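Long-range contact in membrane lipoprotein family protein (Aeropyrum pernix, PDB 4PEV), which binds adenosine and probably serves as the solute-binding lipoprotein of an ABC transporter: residues L333-I345 with P358-E370. Residues are numbered along the deposited sequence; the frame is centred on the assembly and turned at random.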
loop_
_atom_site.group_PDB
_atom_site.type_symbol
_atom_site.label_atom_id
_atom_site.label_comp_id
_atom_site.label_asym_id
_atom_site.label_seq_id
_atom_site.Cartn_x
_atom_site.Cartn_y
_atom_site.Cartn_z
ATOM N N LEU C 333 -10.406 -2.891 1.462
ATOM C CA LEU C 333 -10.404 -2.050 2.647
ATOM C C LEU C 333 -10.488 -2.914 3.884
ATOM O O LEU C 333 -10.999 -4.037 3.876
ATOM C CB LEU C 333 -11.584 -1.084 2.652
ATOM C CG LEU C 333 -11.656 -0.027 1.549
ATOM C CD1 LEU C 333 -12.923 0.783 1.720
ATOM C CD2 LEU C 333 -10.455 0.901 1.569
ATOM N N SER C 334 -9.987 -2.340 4.958
ATOM C CA SER C 334 -9.948 -2.948 6.261
ATOM C C SER C 334 -11.363 -3.158 6.831
ATOM O O SER C 334 -12.081 -2.187 7.033
ATOM C CB SER C 334 -9.150 -1.981 7.144
ATOM O OG SER C 334 -8.807 -2.538 8.381
ATOM N N ASP C 335 -11.763 -4.408 7.096
ATOM C CA ASP C 335 -13.036 -4.707 7.807
ATOM C C ASP C 335 -12.812 -5.276 9.237
ATOM O O ASP C 335 -11.684 -5.383 9.682
ATOM C CB ASP C 335 -13.896 -5.661 6.964
ATOM C CG ASP C 335 -13.371 -7.091 6.971
ATOM O OD1 ASP C 335 -12.643 -7.437 7.915
ATOM O OD2 ASP C 335 -13.688 -7.875 6.047
ATOM N N GLU C 336 -13.881 -5.654 9.941
ATOM C CA GLU C 336 -13.792 -6.153 11.343
ATOM C C GLU C 336 -12.749 -7.239 11.556
ATOM O O GLU C 336 -11.889 -7.125 12.418
ATOM C CB GLU C 336 -15.136 -6.722 11.840
ATOM C CG GLU C 336 -16.193 -5.701 12.255
ATOM C CD GLU C 336 -17.052 -5.190 11.089
ATOM O OE1 GLU C 336 -18.233 -4.857 11.347
ATOM O OE2 GLU C 336 -16.560 -5.114 9.924
ATOM N N GLU C 337 -12.844 -8.306 10.777
ATOM C CA GLU C 337 -12.014 -9.479 11.014
ATOM C C GLU C 337 -10.541 -9.213 10.683
ATOM O O GLU C 337 -9.648 -9.640 11.420
ATOM C CB GLU C 337 -12.565 -10.701 10.260
ATOM C CG GLU C 337 -12.048 -10.911 8.848
ATOM C CD GLU C 337 -12.304 -12.323 8.352
ATOM O OE1 GLU C 337 -13.484 -12.744 8.340
ATOM O OE2 GLU C 337 -11.325 -13.011 7.975
ATOM N N ILE C 338 -10.305 -8.478 9.599
ATOM C CA ILE C 338 -8.950 -8.140 9.148
ATOM C C ILE C 338 -8.275 -7.258 10.221
ATOM O O ILE C 338 -7.104 -7.439 10.543
ATOM C CB ILE C 338 -8.926 -7.389 7.784
ATOM C CG1 ILE C 338 -9.901 -7.983 6.739
ATOM C CG2 ILE C 338 -7.514 -7.360 7.230
ATOM C CD1 ILE C 338 -9.350 -9.063 5.822
ATOM N N ILE C 339 -9.040 -6.322 10.777
ATOM C CA ILE C 339 -8.561 -5.436 11.832
ATOM C C ILE C 339 -8.137 -6.215 13.065
ATOM O O ILE C 339 -7.078 -5.946 13.639
ATOM C CB ILE C 339 -9.642 -4.410 12.241
ATOM C CG1 ILE C 339 -9.844 -3.397 11.124
ATOM C CG2 ILE C 339 -9.252 -3.651 13.504
ATOM C CD1 ILE C 339 -11.109 -2.584 11.262
ATOM N N ARG C 340 -8.971 -7.174 13.463
ATOM C CA ARG C 340 -8.697 -7.977 14.645
ATOM C C ARG C 340 -7.520 -8.918 14.376
ATOM O O ARG C 340 -6.705 -9.141 15.252
ATOM C CB ARG C 340 -9.944 -8.765 15.076
ATOM C CG ARG C 340 -9.800 -9.469 16.429
ATOM C CD ARG C 340 -11.075 -10.174 16.904
ATOM N NE ARG C 340 -12.096 -10.299 15.854
ATOM C CZ ARG C 340 -13.276 -9.664 15.833
ATOM N NH1 ARG C 340 -13.635 -8.841 16.820
ATOM N NH2 ARG C 340 -14.121 -9.859 14.813
ATOM N N TYR C 341 -7.416 -9.447 13.162
ATOM C CA TYR C 341 -6.330 -10.371 12.820
ATOM C C TYR C 341 -4.935 -9.780 13.003
ATOM O O TYR C 341 -4.034 -10.426 13.562
ATOM C CB TYR C 341 -6.492 -10.825 11.382
ATOM C CG TYR C 341 -5.339 -11.614 10.830
ATOM C CD1 TYR C 341 -5.193 -12.969 11.115
ATOM C CD2 TYR C 341 -4.420 -11.018 9.975
ATOM C CE1 TYR C 341 -4.146 -13.705 10.577
ATOM C CE2 TYR C 341 -3.379 -11.739 9.425
ATOM C CZ TYR C 341 -3.239 -13.078 9.731
ATOM O OH TYR C 341 -2.194 -13.781 9.178
ATOM N N PHE C 342 -4.762 -8.552 12.516
ATOM C CA PHE C 342 -3.479 -7.865 12.622
ATOM C C PHE C 342 -3.274 -7.364 14.004
ATOM O O PHE C 342 -2.147 -7.270 14.453
ATOM C CB PHE C 342 -3.376 -6.724 11.621
ATOM C CG PHE C 342 -3.150 -7.201 10.236
ATOM C CD1 PHE C 342 -1.902 -7.651 9.858
ATOM C CD2 PHE C 342 -4.198 -7.268 9.334
ATOM C CE1 PHE C 342 -1.691 -8.136 8.585
ATOM C CE2 PHE C 342 -4.000 -7.743 8.052
ATOM C CZ PHE C 342 -2.739 -8.179 7.676
ATOM N N ALA C 343 -4.363 -7.044 14.687
ATOM C CA ALA C 343 -4.292 -6.680 16.097
ATOM C C ALA C 343 -3.836 -7.874 16.950
ATOM O O ALA C 343 -3.035 -7.701 17.866
ATOM C CB ALA C 343 -5.634 -6.136 16.573
ATOM N N GLU C 344 -4.337 -9.072 16.640
ATOM C CA GLU C 344 -3.870 -10.326 17.263
ATOM C C GLU C 344 -2.366 -10.503 17.032
ATOM O O GLU C 344 -1.621 -10.775 17.964
ATOM C CB GLU C 344 -4.636 -11.551 16.711
ATOM C CG GLU C 344 -6.102 -11.651 17.176
ATOM C CD GLU C 344 -7.003 -12.582 16.337
ATOM O OE1 GLU C 344 -6.489 -13.374 15.508
ATOM O OE2 GLU C 344 -8.250 -12.534 16.529
ATOM N N ILE C 345 -1.919 -10.341 15.794
ATOM C CA ILE C 345 -0.490 -10.401 15.502
ATOM C C ILE C 345 0.347 -9.472 16.406
ATOM O O ILE C 345 1.309 -9.918 17.025
ATOM C CB ILE C 345 -0.219 -10.076 14.016
ATOM C CG1 ILE C 345 -0.591 -11.275 13.161
ATOM C CG2 ILE C 345 1.241 -9.710 13.776
ATOM C CD1 ILE C 345 -0.769 -10.945 11.699
ATOM N N PRO C 358 -7.019 -6.832 20.983
ATOM C CA PRO C 358 -7.595 -6.937 19.637
ATOM C C PRO C 358 -9.076 -6.619 19.594
ATOM O O PRO C 358 -9.518 -5.922 18.687
ATOM C CB PRO C 358 -7.378 -8.403 19.264
ATOM C CG PRO C 358 -6.219 -8.839 20.072
ATOM C CD PRO C 358 -6.181 -7.995 21.317
ATOM N N GLU C 359 -9.837 -7.126 20.567
ATOM C CA GLU C 359 -11.268 -6.836 20.625
ATOM C C GLU C 359 -11.549 -5.326 20.869
ATOM O O GLU C 359 -12.412 -4.725 20.200
ATOM C CB GLU C 359 -11.955 -7.730 21.670
ATOM C CG GLU C 359 -13.487 -7.632 21.703
ATOM C CD GLU C 359 -14.121 -7.551 20.317
ATOM O OE1 GLU C 359 -13.597 -8.204 19.378
ATOM O OE2 GLU C 359 -15.140 -6.826 20.160
ATOM N N LYS C 360 -10.803 -4.713 21.791
ATOM C CA LYS C 360 -10.956 -3.283 22.050
ATOM C C LYS C 360 -10.555 -2.424 20.833
ATOM O O LYS C 360 -11.161 -1.393 20.580
ATOM C CB LYS C 360 -10.196 -2.878 23.326
ATOM C CG LYS C 360 -10.357 -1.428 23.791
ATOM C CD LYS C 360 -11.807 -0.912 23.761
ATOM C CE LYS C 360 -12.493 -0.865 25.125
ATOM N NZ LYS C 360 -12.214 0.419 25.837
ATOM N N VAL C 361 -9.564 -2.859 20.061
ATOM C CA VAL C 361 -9.165 -2.131 18.852
ATOM C C VAL C 361 -10.308 -2.052 17.846
ATOM O O VAL C 361 -10.531 -1.010 17.256
ATOM C CB VAL C 361 -7.931 -2.763 18.164
ATOM C CG1 VAL C 361 -7.780 -2.281 16.719
ATOM C CG2 VAL C 361 -6.661 -2.460 18.949
ATOM N N VAL C 362 -11.028 -3.147 17.646
ATOM C CA VAL C 362 -12.137 -3.145 16.701
ATOM C C VAL C 362 -13.271 -2.241 17.182
ATOM O O VAL C 362 -13.800 -1.440 16.411
ATOM C CB VAL C 362 -12.700 -4.553 16.467
ATOM C CG1 VAL C 362 -13.855 -4.514 15.474
ATOM C CG2 VAL C 362 -11.622 -5.470 15.934
ATOM N N GLU C 363 -13.645 -2.361 18.454
ATOM C CA GLU C 363 -14.733 -1.532 18.998
ATOM C C GLU C 363 -14.490 -0.048 18.729
ATOM O O GLU C 363 -15.406 0.672 18.321
ATOM C CB GLU C 363 -14.916 -1.762 20.499
ATOM C CG GLU C 363 -15.554 -3.101 20.846
ATOM C CD GLU C 363 -15.403 -3.460 22.323
ATOM O OE1 GLU C 363 -15.082 -2.558 23.145
ATOM O OE2 GLU C 363 -15.592 -4.654 22.657
ATOM N N ILE C 364 -13.248 0.387 18.933
ATOM C CA ILE C 364 -12.902 1.790 18.784
ATOM C C ILE C 364 -12.922 2.254 17.337
ATOM O O ILE C 364 -13.351 3.360 17.065
ATOM C CB ILE C 364 -11.523 2.124 19.379
ATOM C CG1 ILE C 364 -11.486 1.812 20.880
ATOM C CG2 ILE C 364 -11.183 3.596 19.129
ATOM C CD1 ILE C 364 -10.135 2.048 21.518
ATOM N N VAL C 365 -12.461 1.439 16.403
ATOM C CA VAL C 365 -12.452 1.878 15.014
ATOM C C VAL C 365 -13.889 1.989 14.511
ATOM O O VAL C 365 -14.251 2.968 13.858
ATOM C CB VAL C 365 -11.660 0.932 14.088
ATOM C CG1 VAL C 365 -11.732 1.420 12.647
ATOM C CG2 VAL C 365 -10.208 0.810 14.531
HETATM N N MSE C 366 -14.709 0.992 14.832
HETATM C CA MSE C 366 -16.097 0.947 14.366
HETATM C C MSE C 366 -16.870 2.080 14.959
HETATM O O MSE C 366 -17.816 2.587 14.351
HETATM C CB MSE C 366 -16.783 -0.349 14.781
HETATM C CG MSE C 366 -16.168 -1.601 14.159
HETATM SE SE MSE C 366 -16.061 -1.473 12.189
HETATM C CE MSE C 366 -14.450 -2.546 11.818
ATOM N N SER C 367 -16.475 2.484 16.158
ATOM C CA SER C 367 -17.075 3.624 16.815
ATOM C C SER C 367 -16.834 4.872 15.992
ATOM O O SER C 367 -17.760 5.632 15.758
ATOM C CB SER C 367 -16.479 3.788 18.211
ATOM O OG SER C 367 -17.132 4.796 18.934
ATOM N N GLN C 368 -15.602 5.053 15.520
ATOM C CA GLN C 368 -15.191 6.267 14.774
ATOM C C GLN C 368 -15.689 6.319 13.321
ATOM O O GLN C 368 -15.899 7.395 12.764
ATOM C CB GLN C 368 -13.666 6.393 14.776
ATOM C CG GLN C 368 -13.048 6.497 16.166
ATOM C CD GLN C 368 -13.049 7.914 16.704
ATOM O OE1 GLN C 368 -14.077 8.449 17.106
ATOM N NE2 GLN C 368 -11.891 8.533 16.701
ATOM N N ARG C 369 -15.850 5.153 12.709
ATOM C CA ARG C 369 -16.447 5.047 11.389
ATOM C C ARG C 369 -17.943 5.372 11.407
ATOM O O ARG C 369 -18.466 5.900 10.427
ATOM C CB ARG C 369 -16.249 3.639 10.856
ATOM C CG ARG C 369 -14.793 3.285 10.602
ATOM C CD ARG C 369 -14.683 1.957 9.873
ATOM N NE ARG C 369 -13.304 1.521 9.714
ATOM C CZ ARG C 369 -12.941 0.397 9.102
ATOM N NH1 ARG C 369 -13.864 -0.408 8.578
ATOM N NH2 ARG C 369 -11.652 0.068 9.022
ATOM N N GLU C 370 -18.637 5.017 12.494
ATOM C CA GLU C 370 -20.017 5.479 12.718
ATOM C C GLU C 370 -20.059 7.006 12.838
ATOM O O GLU C 370 -20.959 7.628 12.312
ATOM C CB GLU C 370 -20.630 4.855 13.982
ATOM C CG GLU C 370 -21.048 3.387 13.849
ATOM C CD GLU C 370 -21.119 2.640 15.195
ATOM O OE1 GLU C 370 -20.851 3.259 16.254
ATOM O OE2 GLU C 370 -21.425 1.419 15.203
#
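A helical hairpin pairs helix 336-345 with helix 358-370. At its heart Ile339 sits, as a knob in a hole, among Val361, Val362, Val365 and Met366, a selenomethionine. The helix axes come within 8.6 Å, with 141° between their N-to-C directions. CG2 of Ile339 lies anti to the backbone N and faces Val361 and Val362, 3.8 Å from Val361 CG1. The CG1 branch carries CD1 the other way, to Val365 and tip to tip with the methyl CE of Met366. Glu336 crosses over the same methyl, with its CG 3.6 Å from Met366 CE. Toward the start of helix 358-370 the helices draw closer, and Ala343 CB rests 3.7 Å from Pro358 CA. The CG of Glu344 packs against the ring of Pro358.

The pair belongs to the lobe of this periplasmic-binding-protein fold that holds the mixed sheet. Ser334 follows edge strand 331-333, and Arg369 ties it to helix 358-370. The extended Arg369 side chain meets Ser334 O end-on: NH1 and NH2 both donate to this one oxygen, each at 3.0 Å. The oxygen lies near the guanidinium plane, but NH2 stands above the carbonyl plane. Glu286 forms a salt bridge with Arg369 NH2 and accepts from Ser334 OG. Arg369 NE donates to Ile294 O, which further fixes the rotation of the guanidinium. Met366 CE covers part of one face of this group. Ser334 itself is about 11 Å, side chain to side chain, from the adenosine-binding residues Asp282 and Lys299.

Arg340 and Glu359 run side by side, pointing the same way. A bend at chi3 (13°) helps bring Arg340 NH1 to Glu359 OE1, 2.6 Å away. The two flat groups are nearly coplanar, yet the hydrogen bond within this salt bridge is weak, bent to 124°.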